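Local coordinates for uncharacterized conserved protein of COG5135 (Nostoc punctiforme, PDB 2I51) that binds flavin mononucleotide and probably acts as a flavin-dependent oxidoreductase of the pyridoxamine 5'-phosphate oxidase type, its substrate not established, at residues Arg25-Ala30 with Ala75-Tyr80; Glu86-Ala91 with Val163-Leu168; Gly126-Gly131 with Ser138-Pro143. All coordinates share one frame; numbering follows the deposited sequence. Where two conformers were deposited one is given.

Contacts 1 and 2 lie side by side in one antiparallel sheet, part of the FMN-binding fold of the pyridoxamine 5'-phosphate oxidase family: their centres are about 9 Å apart, and strands 74-81 and 86-97, one from each contact, are neighbours. The probable backbone hydrogen bonds I77 N to M90 O and W79 N to F88 O, each 2.8 Å, join them, and both touch the same FMN. Contact 1 closes before contact 2 opens in the chain. Contact 3 falls in sequence between the halves of contact 2, yet their centres are about 36 Å apart; its W127 side chain is about 9 Å from an FMN. All three touch the second subunit.

Contact 1. Residues Arg25-Ala30 with Ala75-Tyr80; sequences RYLQLA and AEICWY. With FMN (flavin mononucleotide), chain P; FMN (flavin mononucleotide), chain C; EDO (1,2-ethanediol), chain G; EDO (1,2-ethanediol), chain O.
A75 CB meets CD1 of L29; the pairing of strand 75-80 with 26-30 begins at E76, which exchanges two backbone hydrogen bonds with A30. Its OE2 meets N40 N of the second subunit and R89, while OE1 meets ethanediol, probably from the crystallisation liquor. On I77, CG2 lies 3.4 Å from L29 CD1 in the conformer given, tighter than usual, and also touches L27 CD1. C78 forms the next hydrogen-bonded pair with Q28, C78 N to Q28 O being 2.9 Å and lying in the carbonyl plane. W79, CG anti to the backbone N (chi1 -167°), presents one ring face to L27. There CD2 of L27 stands 3.7 Å from the centroid of the W79 six-membered ring, 17° off the normal, a CH-pi contact; L27 reaches it with CG in the crowded position between N and the carbonyl carbon (chi1 57°). Y80 N donates to a water that also lies 3.1 Å from Y26 O and can donate to it, while the Y80 and Y26 rings touch methyl groups of two FMN molecules. Strand 74-81 lies between strands 26-32 and 86-97; L27 and I77 also pack on strand 55-60, and helix 8-17 covers W79.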
loop_
_atom_site.group_PDB
_atom_site.type_symbol
_atom_site.label_atom_id
_atom_site.label_comp_id
_atom_site.label_asym_id
_atom_site.label_seq_id
_atom_site.Cartn_x
_atom_site.Cartn_y
_atom_site.Cartn_z
ATOM N N ARG A 25 -12.248 3.720 4.006
ATOM C CA ARG A 25 -11.866 4.874 3.196
ATOM C C ARG A 25 -10.361 5.141 3.265
ATOM O O ARG A 25 -9.894 6.145 2.717
ATOM C CB ARG A 25 -12.683 6.075 3.540
ATOM C CG ARG A 25 -14.176 5.816 3.101
ATOM C CD ARG A 25 -15.105 6.867 3.566
ATOM N NE ARG A 25 -14.784 8.109 2.893
ATOM C CZ ARG A 25 -15.388 8.590 1.802
ATOM N NH1 ARG A 25 -16.406 7.952 1.229
ATOM N NH2 ARG A 25 -14.967 9.750 1.289
ATOM N N TYR A 26 -9.590 4.221 3.819
ATOM C CA TYR A 26 -8.148 4.363 3.862
ATOM C C TYR A 26 -7.546 3.486 2.772
ATOM O O TYR A 26 -7.961 2.326 2.567
ATOM C CB TYR A 26 -7.583 3.923 5.201
ATOM C CG TYR A 26 -8.088 4.631 6.408
ATOM C CD1 TYR A 26 -8.759 5.819 6.332
ATOM C CD2 TYR A 26 -7.903 4.063 7.652
ATOM C CE1 TYR A 26 -9.259 6.431 7.502
ATOM C CE2 TYR A 26 -8.366 4.645 8.782
ATOM C CZ TYR A 26 -9.031 5.817 8.708
ATOM O OH TYR A 26 -9.523 6.422 9.882
ATOM N N LEU A 27 -6.588 4.012 2.026
ATOM C CA LEU A 27 -5.996 3.274 0.926
ATOM C C LEU A 27 -4.503 3.564 0.887
ATOM O O LEU A 27 -4.010 4.522 1.517
ATOM C CB LEU A 27 -6.699 3.589 -0.392
ATOM C CG LEU A 27 -6.757 5.046 -0.848
ATOM C CD1 LEU A 27 -5.366 5.497 -1.351
ATOM C CD2 LEU A 27 -7.856 5.239 -1.975
ATOM N N GLN A 28 -3.747 2.777 0.147
ATOM C CA GLN A 28 -2.295 2.899 0.102
ATOM C C GLN A 28 -1.817 3.442 -1.222
ATOM O O GLN A 28 -2.135 2.849 -2.287
ATOM C CB GLN A 28 -1.630 1.559 0.444
ATOM C CG GLN A 28 -1.811 1.146 1.897
ATOM C CD GLN A 28 -3.196 0.764 2.289
ATOM O OE1 GLN A 28 -3.900 0.074 1.526
ATOM N NE2 GLN A 28 -3.650 1.239 3.470
ATOM N N LEU A 29 -1.043 4.522 -1.171
ATOM C CA LEU A 29 -0.559 5.150 -2.399
ATOM C C LEU A 29 0.922 4.871 -2.540
ATOM O O LEU A 29 1.763 5.275 -1.700
ATOM C CB LEU A 29 -0.727 6.663 -2.308
ATOM C CG LEU A 29 -0.057 7.474 -3.447
ATOM C CD1 LEU A 29 -0.993 7.431 -4.594
ATOM C CD2 LEU A 29 0.293 8.913 -2.990
ATOM N N ALA A 30 1.283 4.213 -3.654
ATOM C CA ALA A 30 2.668 3.937 -3.969
ATOM C C ALA A 30 3.173 4.931 -4.997
ATOM O O ALA A 30 2.547 5.164 -6.019
ATOM C CB ALA A 30 2.815 2.486 -4.548
ATOM N N ALA A 75 1.417 7.231 -10.045
ATOM C CA ALA A 75 1.266 6.490 -8.773
ATOM C C ALA A 75 0.347 5.288 -8.989
ATOM O O ALA A 75 -0.391 5.236 -9.977
ATOM C CB ALA A 75 0.740 7.369 -7.684
ATOM N N GLU A 76 0.383 4.349 -8.042
ATOM C CA GLU A 76 -0.575 3.279 -8.054
ATOM C C GLU A 76 -1.139 3.120 -6.648
ATOM O O GLU A 76 -0.376 2.976 -5.665
ATOM C CB GLU A 76 0.058 1.952 -8.462
ATOM C CG GLU A 76 -0.998 0.846 -8.632
ATOM C CD GLU A 76 -0.471 -0.336 -9.436
ATOM O OE1 GLU A 76 -0.114 -0.152 -10.649
ATOM O OE2 GLU A 76 -0.395 -1.462 -8.915
ATOM N N ILE A 77 -2.458 3.239 -6.546
ATOM C CA ILE A 77 -3.076 2.981 -5.266
ATOM C C ILE A 77 -3.519 1.519 -5.191
ATOM O O ILE A 77 -3.814 0.864 -6.198
ATOM C CB ILE A 77 -4.210 3.944 -4.956
ATOM C CG1 ILE A 77 -5.293 3.830 -6.041
ATOM C CG2 ILE A 77 -3.657 5.379 -4.735
ATOM C CD1 ILE A 77 -6.606 4.530 -5.660
ATOM N N CYS A 78 -3.497 0.983 -3.973
ATOM C CA CYS A 78 -4.096 -0.293 -3.675
ATOM C C CYS A 78 -5.073 -0.019 -2.577
ATOM O O CYS A 78 -4.746 0.577 -1.557
ATOM C CB CYS A 78 -3.056 -1.295 -3.253
ATOM S SG CYS A 78 -3.751 -2.930 -2.975
ATOM N N TRP A 79 -6.307 -0.465 -2.797
ATOM C CA TRP A 79 -7.445 -0.163 -1.907
ATOM C C TRP A 79 -8.175 -1.463 -1.602
ATOM O O TRP A 79 -8.754 -2.082 -2.507
ATOM C CB TRP A 79 -8.333 0.802 -2.597
ATOM C CG TRP A 79 -9.400 1.480 -1.752
ATOM C CD1 TRP A 79 -9.682 1.317 -0.418
ATOM C CD2 TRP A 79 -10.244 2.542 -2.225
ATOM N NE1 TRP A 79 -10.654 2.244 -0.039
ATOM C CE2 TRP A 79 -10.986 3.006 -1.114
ATOM C CE3 TRP A 79 -10.376 3.197 -3.444
ATOM C CZ2 TRP A 79 -11.898 4.074 -1.229
ATOM C CZ3 TRP A 79 -11.315 4.183 -3.577
ATOM C CH2 TRP A 79 -12.033 4.616 -2.475
ATOM N N TYR A 80 -8.113 -1.893 -0.354
ATOM C CA TYR A 80 -8.729 -3.117 0.086
ATOM C C TYR A 80 -9.938 -2.822 0.957
ATOM O O TYR A 80 -9.881 -1.989 1.903
ATOM C CB TYR A 80 -7.723 -4.039 0.851
ATOM C CG TYR A 80 -8.339 -5.311 1.303
ATOM C CD1 TYR A 80 -8.768 -6.245 0.364
ATOM C CD2 TYR A 80 -8.604 -5.583 2.640
ATOM C CE1 TYR A 80 -9.424 -7.399 0.724
ATOM C CE2 TYR A 80 -9.263 -6.762 3.020
ATOM C CZ TYR A 80 -9.655 -7.691 2.056
ATOM O OH TYR A 80 -10.315 -8.825 2.392
HETATM N N1 FMN P . -1.178 -12.313 -4.080
HETATM C C2 FMN P . -0.029 -13.023 -3.769
HETATM O O2 FMN P . 0.824 -13.255 -4.634
HETATM N N3 FMN P . 0.198 -13.428 -2.489
HETATM C C4 FMN P . -0.679 -13.249 -1.446
HETATM O O4 FMN P . -0.385 -13.522 -0.277
HETATM C C4A FMN P . -1.844 -12.547 -1.741
HETATM N N5 FMN P . -2.782 -12.331 -0.732
HETATM C C5A FMN P . -3.842 -11.470 -1.015
HETATM C C6 FMN P . -4.721 -11.121 -0.002
HETATM C C7 FMN P . -5.819 -10.282 -0.240
HETATM C C7M FMN P . -6.678 -9.813 0.921
HETATM C C8 FMN P . -6.029 -9.791 -1.519
HETATM C C8M FMN P . -7.068 -8.689 -1.764
HETATM C C9 FMN P . -5.180 -10.161 -2.539
HETATM C C9A FMN P . -4.072 -11.005 -2.316
HETATM N N10 FMN P . -3.218 -11.395 -3.360
HETATM C C10 FMN P . -2.049 -12.095 -3.062
HETATM C "C1'" FMN P . -3.454 -11.025 -4.788
HETATM C "C2'" FMN P . -2.634 -9.797 -5.114
HETATM O "O2'" FMN P . -3.162 -8.610 -4.456
HETATM C "C3'" FMN P . -2.528 -9.576 -6.634
HETATM O "O3'" FMN P . -3.844 -9.527 -7.215
HETATM C "C4'" FMN P . -1.782 -10.748 -7.246
HETATM O "O4'" FMN P . -0.664 -11.188 -6.474
HETATM C "C5'" FMN P . -1.255 -10.275 -8.583
HETATM O "O5'" FMN P . -0.349 -9.216 -8.413
HETATM P P FMN P . 0.742 -8.805 -9.490
HETATM O O1P FMN P . 1.831 -9.846 -9.474
HETATM O O2P FMN P . -0.046 -8.856 -10.798
HETATM O O3P FMN P . 1.222 -7.447 -9.142
HETATM N N1 FMN C . -0.852 11.431 5.077
HETATM C C2 FMN C . -1.256 12.350 4.182
HETATM O O2 FMN C . -0.458 13.094 3.602
HETATM N N3 FMN C . -2.595 12.437 3.855
HETATM C C4 FMN C . -3.545 11.646 4.428
HETATM O O4 FMN C . -4.763 11.635 4.013
HETATM C C4A FMN C . -3.143 10.694 5.352
HETATM N N5 FMN C . -4.067 9.880 5.986
HETATM C C5A FMN C . -3.570 8.800 6.763
HETATM C C6 FMN C . -4.466 7.905 7.306
HETATM C C7 FMN C . -4.053 6.829 8.109
HETATM C C7M FMN C . -5.024 5.735 8.468
HETATM C C8 FMN C . -2.690 6.734 8.385
HETATM C C8M FMN C . -2.153 5.450 9.030
HETATM C C9 FMN C . -1.781 7.652 7.854
HETATM C C9A FMN C . -2.224 8.712 7.076
HETATM N N10 FMN C . -1.353 9.644 6.558
HETATM C C10 FMN C . -1.772 10.584 5.668
HETATM C "C1'" FMN C . 0.110 9.680 6.986
HETATM C "C2'" FMN C . 0.928 8.974 5.898
HETATM O "O2'" FMN C . 0.650 7.551 5.890
HETATM C "C3'" FMN C . 2.444 9.235 5.998
HETATM O "O3'" FMN C . 2.849 8.907 7.313
HETATM C "C4'" FMN C . 2.680 10.740 5.750
HETATM O "O4'" FMN C . 1.889 11.294 4.694
HETATM C "C5'" FMN C . 4.145 10.905 5.350
HETATM O "O5'" FMN C . 4.387 10.151 4.169
HETATM P P FMN C . 5.569 10.544 3.207
HETATM O O1P FMN C . 5.291 11.825 2.506
HETATM O O2P FMN C . 6.829 10.678 4.120
HETATM O O3P FMN C . 5.803 9.381 2.298
HETATM C C1 EDO G . -3.357 -2.415 -12.814
HETATM O O1 EDO G . -2.756 -2.859 -11.589
HETATM C C2 EDO G . -4.133 -1.217 -12.322
HETATM O O2 EDO G . -3.270 -0.465 -11.493
HETATM C C1 EDO O . 0.357 -2.186 -14.207
HETATM O O1 EDO O . 0.016 -0.922 -13.608
HETATM C C2 EDO O . 1.017 -2.974 -13.103
HETATM O O2 EDO O . 0.893 -2.138 -11.937
HETATM O O HOH W 1 -6.681 -0.232 1.506
#

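Contact 2. Residues Glu86-Ala91 with Val163-Leu168; sequences EQFRMA and VQVDHL. With FMN (flavin mononucleotide), chain P.
H167 and F88 form the aromatic heart of this antiparallel pairing, an offset stack with centroids 4.0 Å apart and planes at 10°. F88 CZ lies over the imidazole face, offset toward its rim. The imidazole edge is held too: H167 NE2 donates to E86 OE1 at 2.8 Å, using the anti lone pair of that oxygen, and the carboxylate is nearly coplanar with the ring. T84 and R17 grip the other oxygen, E86 OE2, and so position the acceptor. On the opposite face of the sheet, the extended Q87 side chain (chi1 171°) donates a hydrogen bond from NE2 to O2' of FMN at 3.0 Å, its OE1 being held by T42 of the second subunit. R89, bent at chi3 (62°), donates a hydrogen bond from NH1 to FMN O3P at 3.1 Å, with a weak one from NH2. D166 OD2 is a long salt-bridge partner of R89 NH1, well out of the guanidinium plane; a water links both to FMN O3', while E76 and R177 form salt bridges with R89 and D166 respectively. Backbone hydrogen bonds run from Q87-L168 to A91, whose O accepts from both V163 N and Q164 N in a classic beta bulge. The guanidinium probably offsets phosphate charge, with E76 and D166 balancing part of it; the E86 carboxylate would probably raise the proton affinity of H167, though R17 would probably temper this.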
loop_
_atom_site.group_PDB
_atom_site.type_symbol
_atom_site.label_atom_id
_atom_site.label_comp_id
_atom_site.label_asym_id
_atom_site.label_seq_id
_atom_site.Cartn_x
_atom_site.Cartn_y
_atom_site.Cartn_z
ATOM N N GLU A 86 -12.656 -7.303 -1.372
ATOM C CA GLU A 86 -12.324 -6.878 -2.727
ATOM C C GLU A 86 -11.216 -5.852 -2.742
ATOM O O GLU A 86 -11.067 -5.100 -1.770
ATOM C CB GLU A 86 -13.564 -6.379 -3.453
ATOM C CG GLU A 86 -14.144 -5.167 -2.911
ATOM C CD GLU A 86 -15.542 -4.873 -3.507
ATOM O OE1 GLU A 86 -15.673 -4.789 -4.745
ATOM O OE2 GLU A 86 -16.476 -4.662 -2.707
ATOM N N GLN A 87 -10.435 -5.828 -3.812
ATOM C CA GLN A 87 -9.326 -4.952 -3.939
ATOM C C GLN A 87 -9.435 -4.191 -5.251
ATOM O O GLN A 87 -9.803 -4.782 -6.268
ATOM C CB GLN A 87 -8.042 -5.766 -3.951
ATOM C CG GLN A 87 -6.746 -5.016 -4.284
ATOM C CD GLN A 87 -5.547 -5.916 -4.238
ATOM O OE1 GLN A 87 -4.805 -5.886 -3.249
ATOM N NE2 GLN A 87 -5.349 -6.700 -5.265
ATOM N N PHE A 88 -9.154 -2.887 -5.212
ATOM C CA PHE A 88 -8.974 -2.081 -6.407
ATOM C C PHE A 88 -7.537 -1.574 -6.448
ATOM O O PHE A 88 -7.045 -0.958 -5.492
ATOM C CB PHE A 88 -9.914 -0.891 -6.460
ATOM C CG PHE A 88 -11.353 -1.227 -6.496
ATOM C CD1 PHE A 88 -12.029 -1.641 -5.370
ATOM C CD2 PHE A 88 -12.047 -1.132 -7.710
ATOM C CE1 PHE A 88 -13.414 -1.939 -5.414
ATOM C CE2 PHE A 88 -13.427 -1.413 -7.747
ATOM C CZ PHE A 88 -14.100 -1.795 -6.588
ATOM N N ARG A 89 -6.880 -1.812 -7.552
ATOM C CA ARG A 89 -5.574 -1.220 -7.830
ATOM C C ARG A 89 -5.801 -0.210 -8.926
ATOM O O ARG A 89 -6.472 -0.533 -9.905
ATOM C CB ARG A 89 -4.560 -2.279 -8.265
ATOM C CG ARG A 89 -4.231 -3.232 -7.167
ATOM C CD ARG A 89 -3.459 -4.446 -7.692
ATOM N NE ARG A 89 -2.172 -4.030 -8.270
ATOM C CZ ARG A 89 -1.278 -4.854 -8.819
ATOM N NH1 ARG A 89 -1.608 -6.086 -8.964
ATOM N NH2 ARG A 89 -0.107 -4.386 -9.277
HETATM N N MSE A 90 -5.355 1.009 -8.756
HETATM C CA MSE A 90 -5.615 2.059 -9.725
HETATM C C MSE A 90 -4.347 2.836 -9.973
HETATM O O MSE A 90 -3.738 3.368 -9.051
HETATM C CB MSE A 90 -6.707 3.013 -9.262
HETATM C CG MSE A 90 -8.030 2.367 -8.987
HETATM SE SE MSE A 90 -9.283 3.798 -8.725
HETATM C CE MSE A 90 -10.788 2.792 -8.021
ATOM N N ALA A 91 -3.960 2.895 -11.237
ATOM C CA ALA A 91 -2.709 3.520 -11.626
ATOM C C ALA A 91 -2.991 4.686 -12.537
ATOM O O ALA A 91 -3.851 4.596 -13.389
ATOM C CB ALA A 91 -1.861 2.552 -12.349
ATOM N N VAL A 163 -5.810 5.638 -15.130
ATOM C CA VAL A 163 -5.908 5.138 -16.491
ATOM C C VAL A 163 -5.920 3.623 -16.577
ATOM O O VAL A 163 -6.237 3.082 -17.623
ATOM C CB VAL A 163 -4.834 5.737 -17.415
ATOM C CG1 VAL A 163 -4.920 7.237 -17.414
ATOM C CG2 VAL A 163 -3.450 5.258 -17.022
ATOM N N GLN A 164 -5.662 2.933 -15.471
ATOM C CA GLN A 164 -5.784 1.499 -15.432
ATOM C C GLN A 164 -6.311 1.119 -14.066
ATOM O O GLN A 164 -5.825 1.643 -13.052
ATOM C CB GLN A 164 -4.455 0.775 -15.686
ATOM C CG GLN A 164 -4.610 -0.738 -15.866
ATOM C CD GLN A 164 -3.476 -1.424 -16.597
ATOM O OE1 GLN A 164 -2.869 -2.355 -16.074
ATOM N NE2 GLN A 164 -3.217 -0.999 -17.819
ATOM N N VAL A 165 -7.305 0.225 -14.029
ATOM C CA VAL A 165 -7.900 -0.236 -12.788
ATOM C C VAL A 165 -7.993 -1.765 -12.834
ATOM O O VAL A 165 -8.483 -2.320 -13.823
ATOM C CB VAL A 165 -9.277 0.392 -12.571
ATOM C CG1 VAL A 165 -9.981 -0.199 -11.316
ATOM C CG2 VAL A 165 -9.139 1.910 -12.468
ATOM N N ASP A 166 -7.542 -2.444 -11.791
ATOM C CA ASP A 166 -7.611 -3.930 -11.633
ATOM C C ASP A 166 -8.487 -4.158 -10.416
ATOM O O ASP A 166 -8.133 -3.725 -9.301
ATOM C CB ASP A 166 -6.170 -4.399 -11.418
ATOM C CG ASP A 166 -5.964 -5.892 -11.306
ATOM O OD1 ASP A 166 -6.901 -6.654 -11.167
ATOM O OD2 ASP A 166 -4.758 -6.266 -11.270
ATOM N N HIS A 167 -9.641 -4.766 -10.603
ATOM C CA HIS A 167 -10.586 -5.070 -9.532
ATOM C C HIS A 167 -10.648 -6.562 -9.275
ATOM O O HIS A 167 -11.031 -7.319 -10.166
ATOM C CB HIS A 167 -11.957 -4.564 -9.935
ATOM C CG HIS A 167 -13.019 -4.783 -8.910
ATOM N ND1 HIS A 167 -14.351 -4.931 -9.260
ATOM C CD2 HIS A 167 -12.965 -4.837 -7.555
ATOM C CE1 HIS A 167 -15.067 -5.087 -8.158
ATOM N NE2 HIS A 167 -14.253 -5.032 -7.108
ATOM N N LEU A 168 -10.291 -6.979 -8.072
ATOM C CA LEU A 168 -10.241 -8.367 -7.663
ATOM C C LEU A 168 -11.295 -8.564 -6.577
ATOM O O LEU A 168 -11.285 -7.864 -5.562
ATOM C CB LEU A 168 -8.863 -8.694 -7.107
ATOM C CG LEU A 168 -8.676 -10.097 -6.534
ATOM C CD1 LEU A 168 -8.801 -11.155 -7.628
ATOM C CD2 LEU A 168 -7.316 -10.193 -5.853
HETATM N N1 FMN P . -1.178 -12.313 -4.080
HETATM C C2 FMN P . -0.029 -13.023 -3.769
HETATM O O2 FMN P . 0.824 -13.255 -4.634
HETATM N N3 FMN P . 0.198 -13.428 -2.489
HETATM C C4 FMN P . -0.679 -13.249 -1.446
HETATM O O4 FMN P . -0.385 -13.522 -0.277
HETATM C C4A FMN P . -1.844 -12.547 -1.741
HETATM N N5 FMN P . -2.782 -12.331 -0.732
HETATM C C5A FMN P . -3.842 -11.470 -1.015
HETATM C C6 FMN P . -4.721 -11.121 -0.002
HETATM C C7 FMN P . -5.819 -10.282 -0.240
HETATM C C7M FMN P . -6.678 -9.813 0.921
HETATM C C8 FMN P . -6.029 -9.791 -1.519
HETATM C C8M FMN P . -7.068 -8.689 -1.764
HETATM C C9 FMN P . -5.180 -10.161 -2.539
HETATM C C9A FMN P . -4.072 -11.005 -2.316
HETATM N N10 FMN P . -3.218 -11.395 -3.360
HETATM C C10 FMN P . -2.049 -12.095 -3.062
HETATM C "C1'" FMN P . -3.454 -11.025 -4.788
HETATM C "C2'" FMN P . -2.634 -9.797 -5.114
HETATM O "O2'" FMN P . -3.162 -8.610 -4.456
HETATM C "C3'" FMN P . -2.528 -9.576 -6.634
HETATM O "O3'" FMN P . -3.844 -9.527 -7.215
HETATM C "C4'" FMN P . -1.782 -10.748 -7.246
HETATM O "O4'" FMN P . -0.664 -11.188 -6.474
HETATM C "C5'" FMN P . -1.255 -10.275 -8.583
HETATM O "O5'" FMN P . -0.349 -9.216 -8.413
HETATM P P FMN P . 0.742 -8.805 -9.490
HETATM O O1P FMN P . 1.831 -9.846 -9.474
HETATM O O2P FMN P . -0.046 -8.856 -10.798
HETATM O O3P FMN P . 1.222 -7.447 -9.142
HETATM O O HOH W 2 -6.848 -5.795 -7.677
HETATM O O HOH W 3 -4.263 -7.375 -8.676
#

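Contact 3. Residues Gly126-Gly131 with Ser138-Pro143; sequences GWPYPG and SGAFEP. With EDO (1,2-ethanediol), chain U.
G126 O is gripped by one hydrogen bond among the atoms of this contact, from a water whose oxygen is 2.6 Å away. The same water donates to A140 O at 2.7 Å, so it bridges two carbonyl groups. Beside it, P128 CD approaches A140 O to 3.5 Å, and its ring continues over F141: CD stands 3.9 Å from the F141 centroid, 21° off the normal, a CH-pi contact. P128 CG reaches the rim at F141 CZ. The F141 edge in turn faces W127 in a T-shaped (edge-to-face) pair, the planes being at 70°. With CG anti to the carbonyl carbon (chi1 -68°), F141 sets its CD1 above the indole, 3.7 Å from W127 CD2. Residues 138-141 form a short 3-10 segment, with hydrogen bonds F141 N to S138 O and E142 N to G139 O; F141 projects from its end toward the proline-rich 126-131 loop. At the indole edge, CD1 of W127 meets CD of P143, and W127 NE1 lies 3.1 Å from F141 O. An alanine at W127 would remove the indole face and would probably loosen the seating of F141 and P143. Outside the two segments, R134 makes a cation-pi contact with F141, R62 binds W127 O, and P174 of the second subunit packs on both aromatic residues.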
loop_
_atom_site.group_PDB
_atom_site.type_symbol
_atom_site.label_atom_id
_atom_site.label_comp_id
_atom_site.label_asym_id
_atom_site.label_seq_id
_atom_site.Cartn_x
_atom_site.Cartn_y
_atom_site.Cartn_z
ATOM N N GLY A 126 -0.650 22.849 10.762
ATOM C CA GLY A 126 0.137 23.718 11.618
ATOM C C GLY A 126 1.112 23.010 12.527
ATOM O O GLY A 126 1.803 23.649 13.335
ATOM N N TRP A 127 1.204 21.700 12.396
ATOM C CA TRP A 127 2.144 20.898 13.194
ATOM C C TRP A 127 3.594 21.096 12.742
ATOM O O TRP A 127 3.862 21.604 11.659
ATOM C CB TRP A 127 1.776 19.417 13.098
ATOM C CG TRP A 127 0.555 19.014 13.863
ATOM C CD1 TRP A 127 -0.267 19.809 14.607
ATOM C CD2 TRP A 127 0.026 17.697 13.951
ATOM N NE1 TRP A 127 -1.289 19.059 15.134
ATOM C CE2 TRP A 127 -1.127 17.752 14.747
ATOM C CE3 TRP A 127 0.422 16.467 13.411
ATOM C CZ2 TRP A 127 -1.877 16.641 15.046
ATOM C CZ3 TRP A 127 -0.346 15.368 13.677
ATOM C CH2 TRP A 127 -1.468 15.452 14.513
ATOM N N PRO A 128 4.556 20.774 13.619
ATOM C CA PRO A 128 5.939 20.948 13.215
ATOM C C PRO A 128 6.363 20.077 12.056
ATOM O O PRO A 128 5.658 19.142 11.707
ATOM C CB PRO A 128 6.738 20.617 14.487
ATOM C CG PRO A 128 5.816 19.982 15.401
ATOM C CD PRO A 128 4.404 20.330 15.006
ATOM N N TYR A 129 7.499 20.438 11.466
ATOM C CA TYR A 129 7.978 19.900 10.201
ATOM C C TYR A 129 8.053 18.362 10.217
ATOM O O TYR A 129 8.792 17.785 10.989
ATOM C CB TYR A 129 9.350 20.468 9.874
ATOM C CG TYR A 129 9.657 20.510 8.405
ATOM C CD1 TYR A 129 9.912 19.350 7.696
ATOM C CD2 TYR A 129 9.700 21.706 7.722
ATOM C CE1 TYR A 129 10.199 19.383 6.339
ATOM C CE2 TYR A 129 9.986 21.744 6.355
ATOM C CZ TYR A 129 10.222 20.578 5.686
ATOM O OH TYR A 129 10.504 20.580 4.338
ATOM N N PRO A 130 7.260 17.706 9.368
ATOM C CA PRO A 130 7.209 16.257 9.402
ATOM C C PRO A 130 8.562 15.625 9.152
ATOM O O PRO A 130 9.325 16.085 8.287
ATOM C CB PRO A 130 6.248 15.906 8.266
ATOM C CG PRO A 130 6.256 17.049 7.383
ATOM C CD PRO A 130 6.407 18.249 8.305
ATOM N N GLY A 131 8.859 14.578 9.919
ATOM C CA GLY A 131 10.117 13.838 9.776
ATOM C C GLY A 131 11.334 14.352 10.528
ATOM O O GLY A 131 12.356 13.689 10.578
ATOM N N SER A 138 3.994 19.425 24.064
ATOM C CA SER A 138 2.667 19.174 23.494
ATOM C C SER A 138 2.096 20.418 22.810
ATOM O O SER A 138 1.280 20.300 21.889
ATOM N N GLY A 139 2.527 21.597 23.267
ATOM C CA GLY A 139 2.053 22.870 22.730
ATOM C C GLY A 139 2.199 23.024 21.221
ATOM O O GLY A 139 1.321 23.587 20.567
ATOM N N ALA A 140 3.309 22.506 20.678
ATOM C CA ALA A 140 3.615 22.591 19.245
ATOM C C ALA A 140 2.579 21.862 18.406
ATOM O O ALA A 140 2.435 22.137 17.233
ATOM C CB ALA A 140 5.000 22.012 18.965
ATOM N N PHE A 141 1.849 20.935 19.027
ATOM C CA PHE A 141 0.825 20.151 18.343
ATOM C C PHE A 141 -0.592 20.635 18.607
ATOM O O PHE A 141 -1.551 20.030 18.115
ATOM C CB PHE A 141 0.997 18.670 18.709
ATOM C CG PHE A 141 2.251 18.103 18.149
ATOM C CD1 PHE A 141 2.262 17.585 16.863
ATOM C CD2 PHE A 141 3.445 18.128 18.865
ATOM C CE1 PHE A 141 3.414 17.107 16.293
ATOM C CE2 PHE A 141 4.598 17.665 18.299
ATOM C CZ PHE A 141 4.575 17.120 17.003
ATOM N N GLU A 142 -0.694 21.769 19.306
ATOM C CA GLU A 142 -1.963 22.398 19.678
ATOM C C GLU A 142 -2.014 23.837 19.207
ATOM O O GLU A 142 -2.328 24.719 19.972
ATOM C CB GLU A 142 -2.115 22.375 21.215
ATOM C CG GLU A 142 -2.095 20.963 21.792
ATOM C CD GLU A 142 -2.100 20.907 23.312
ATOM O OE1 GLU A 142 -1.836 21.934 23.976
ATOM O OE2 GLU A 142 -2.325 19.793 23.843
ATOM N N PRO A 143 -1.709 24.071 17.907
ATOM C CA PRO A 143 -1.796 25.454 17.431
ATOM C C PRO A 143 -3.238 25.942 17.364
ATOM O O PRO A 143 -4.152 25.133 17.343
ATOM C CB PRO A 143 -1.202 25.356 16.023
ATOM C CG PRO A 143 -1.521 24.029 15.585
ATOM C CD PRO A 143 -1.335 23.144 16.827
HETATM C C1 EDO U . 8.722 12.499 6.732
HETATM O O1 EDO U . 9.471 13.508 6.021
HETATM C C2 EDO U . 7.306 12.793 6.323
HETATM O O2 EDO U . 7.511 13.002 4.963
HETATM O O HOH W 4 3.385 23.876 15.432
#